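Sensor protein (Bacteroides thetaiotaomicron, PDB 2X7X) binds beta-D-fructose through its periplasmic domain, the sensing part of a hybrid two-component system that probably acts as a histidine kinase. Local coordinates at residues P75-V80 with K96-K101. Numbering follows the deposited sequence.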
loop_
_atom_site.group_PDB
_atom_site.type_symbol
_atom_site.label_atom_id
_atom_site.label_comp_id
_atom_site.label_asym_id
_atom_site.label_seq_id
_atom_site.Cartn_x
_atom_site.Cartn_y
_atom_site.Cartn_z
ATOM N N PRO A 75 21.989 1.335 30.363
ATOM C CA PRO A 75 23.410 1.530 30.092
ATOM C C PRO A 75 23.695 2.702 29.174
ATOM O O PRO A 75 24.753 3.311 29.287
ATOM C CB PRO A 75 23.820 0.226 29.413
ATOM C CG PRO A 75 22.805 -0.772 29.870
ATOM C CD PRO A 75 21.534 0.009 29.904
ATOM N N MET A 76 22.768 3.039 28.291
ATOM C CA MET A 76 23.033 4.112 27.346
ATOM C C MET A 76 22.670 5.505 27.864
ATOM O O MET A 76 23.075 6.515 27.276
ATOM C CB MET A 76 22.334 3.839 26.015
ATOM C CG MET A 76 23.233 4.081 24.801
ATOM S SD MET A 76 24.758 3.081 24.840
ATOM C CE MET A 76 24.089 1.461 25.152
ATOM N N THR A 77 21.915 5.562 28.957
ATOM C CA THR A 77 21.477 6.846 29.512
ATOM C C THR A 77 22.658 7.786 29.817
ATOM O O THR A 77 22.703 8.888 29.281
ATOM C CB THR A 77 20.527 6.671 30.736
ATOM O OG1 THR A 77 19.316 6.040 30.306
ATOM C CG2 THR A 77 20.181 8.025 31.368
ATOM N N PRO A 78 23.631 7.347 30.642
ATOM C CA PRO A 78 24.765 8.254 30.893
ATOM C C PRO A 78 25.411 8.768 29.597
ATOM O O PRO A 78 25.696 9.972 29.471
ATOM C CB PRO A 78 25.751 7.393 31.700
ATOM C CG PRO A 78 25.238 5.971 31.608
ATOM C CD PRO A 78 23.772 6.068 31.367
ATOM N N ILE A 79 25.589 7.869 28.632
ATOM C CA ILE A 79 26.235 8.209 27.372
ATOM C C ILE A 79 25.468 9.242 26.533
ATOM O O ILE A 79 26.074 10.095 25.893
ATOM C CB ILE A 79 26.600 6.943 26.573
ATOM C CG1 ILE A 79 27.943 6.402 27.051
ATOM C CG2 ILE A 79 26.714 7.240 25.079
ATOM C CD1 ILE A 79 27.905 5.613 28.337
ATOM N N VAL A 80 24.144 9.183 26.534
ATOM C CA VAL A 80 23.380 10.202 25.813
ATOM C C VAL A 80 23.396 11.540 26.574
ATOM O O VAL A 80 23.446 12.614 25.957
ATOM C CB VAL A 80 21.936 9.724 25.457
ATOM C CG1 VAL A 80 21.072 10.866 24.960
ATOM C CG2 VAL A 80 21.990 8.652 24.401
ATOM N N LYS A 96 14.250 4.252 23.602
ATOM C CA LYS A 96 14.342 5.405 24.510
ATOM C C LYS A 96 15.456 5.223 25.554
ATOM O O LYS A 96 16.032 4.139 25.693
ATOM C CB LYS A 96 13.031 5.588 25.294
ATOM C CG LYS A 96 11.773 5.985 24.537
ATOM C CD LYS A 96 10.588 5.647 25.445
ATOM C CE LYS A 96 9.248 6.011 24.867
ATOM N NZ LYS A 96 8.134 5.388 25.662
ATOM N N ILE A 97 15.721 6.293 26.303
ATOM C CA ILE A 97 16.576 6.237 27.487
ATOM C C ILE A 97 15.729 6.528 28.723
ATOM O O ILE A 97 14.497 6.597 28.635
ATOM C CB ILE A 97 17.782 7.202 27.395
ATOM C CG1 ILE A 97 17.322 8.643 27.172
ATOM C CG2 ILE A 97 18.742 6.755 26.300
ATOM C CD1 ILE A 97 18.412 9.680 27.358
ATOM N N LEU A 98 16.379 6.704 29.870
ATOM C CA LEU A 98 15.664 6.835 31.134
ATOM C C LEU A 98 15.695 8.233 31.748
ATOM O O LEU A 98 15.470 8.395 32.943
ATOM C CB LEU A 98 16.164 5.782 32.132
ATOM C CG LEU A 98 16.001 4.329 31.670
ATOM C CD1 LEU A 98 16.510 3.371 32.725
ATOM C CD2 LEU A 98 14.541 4.013 31.275
ATOM N N SER A 99 15.958 9.243 30.930
ATOM C CA SER A 99 15.895 10.624 31.380
ATOM C C SER A 99 15.449 11.504 30.233
ATOM O O SER A 99 15.201 11.015 29.132
ATOM C CB SER A 99 17.245 11.094 31.903
ATOM O OG SER A 99 18.177 11.158 30.847
ATOM N N ASP A 100 15.362 12.804 30.494
ATOM C CA ASP A 100 14.764 13.757 29.558
ATOM C C ASP A 100 15.842 14.635 28.946
ATOM O O ASP A 100 15.569 15.709 28.412
ATOM C CB ASP A 100 13.730 14.619 30.291
ATOM C CG ASP A 100 14.344 15.465 31.411
ATOM O OD1 ASP A 100 15.423 15.124 31.952
ATOM O OD2 ASP A 100 13.724 16.484 31.757
ATOM N N LYS A 101 17.081 14.176 29.047
ATOM C CA LYS A 101 18.195 14.953 28.557
ATOM C C LYS A 101 18.484 14.566 27.115
ATOM O O LYS A 101 19.424 13.823 26.823
ATOM C CB LYS A 101 19.403 14.810 29.495
ATOM C CG LYS A 101 19.186 15.534 30.850
ATOM C CD LYS A 101 20.364 15.344 31.834
ATOM C CE LYS A 101 20.266 16.286 33.036
ATOM N NZ LYS A 101 18.942 16.147 33.719
#
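Thr77, on helix 73-85, receives the backbone N-H of Leu98 on its hydroxyl: Leu98 N lies 3.0 Å from Thr77 OG1, with an angle of 154° at the hydrogen. The same OG1 also hydrogen-bonds to the carbonyl oxygen of Ala73, one turn earlier in the helix, so one small group links the helix backbone to the loop. With chi1 at -65°, OG1 stands beside the backbone N of Thr77 and CG2 is anti to it; the methyl is directed instead at Ser99, whose OG is 3.8 Å from Thr77 CG2 and hydrogen-bonds to Glu81. An alanine in place of Thr77 would probably leave the N-H of Leu98 without this acceptor and open a gap beside Ser99 where the methyl had been.

From the loop, Ile97 reaches Thr77 with its CB and Val80 with its tip. Its CB lies 3.5 Å from Thr77 OG1, and CG2 is at 4.1 Å from that oxygen. Chi1 of 57° sets CG1 between the backbone N and the carbonyl carbon, and from there the chain extends to CD1, which meets Val80 CG1 at 3.8 Å. This helix precedes strand 90-93 of the parallel sheet in one lobe of the periplasmic-binding-protein fold, and residues 96-101 lie in the loop that leads from that strand to strand 104-108. Ile97 and Val80 also touch the strand, at Leu92 and Val90 respectively, so the pair, which joins helix to loop, also rests on the sheet. Asp94 and Arg95, which bind fructose, lie at the start of this same loop, just ahead of Lys96; the bound sugar is about 12 Å from the Ile97 side chain. Farther along the loop, the backbone O of Lys101 comes to 3.9 Å from Val80 CG1, while the Lys101 side chain packs on Glu81 and Tyr84 of the helix.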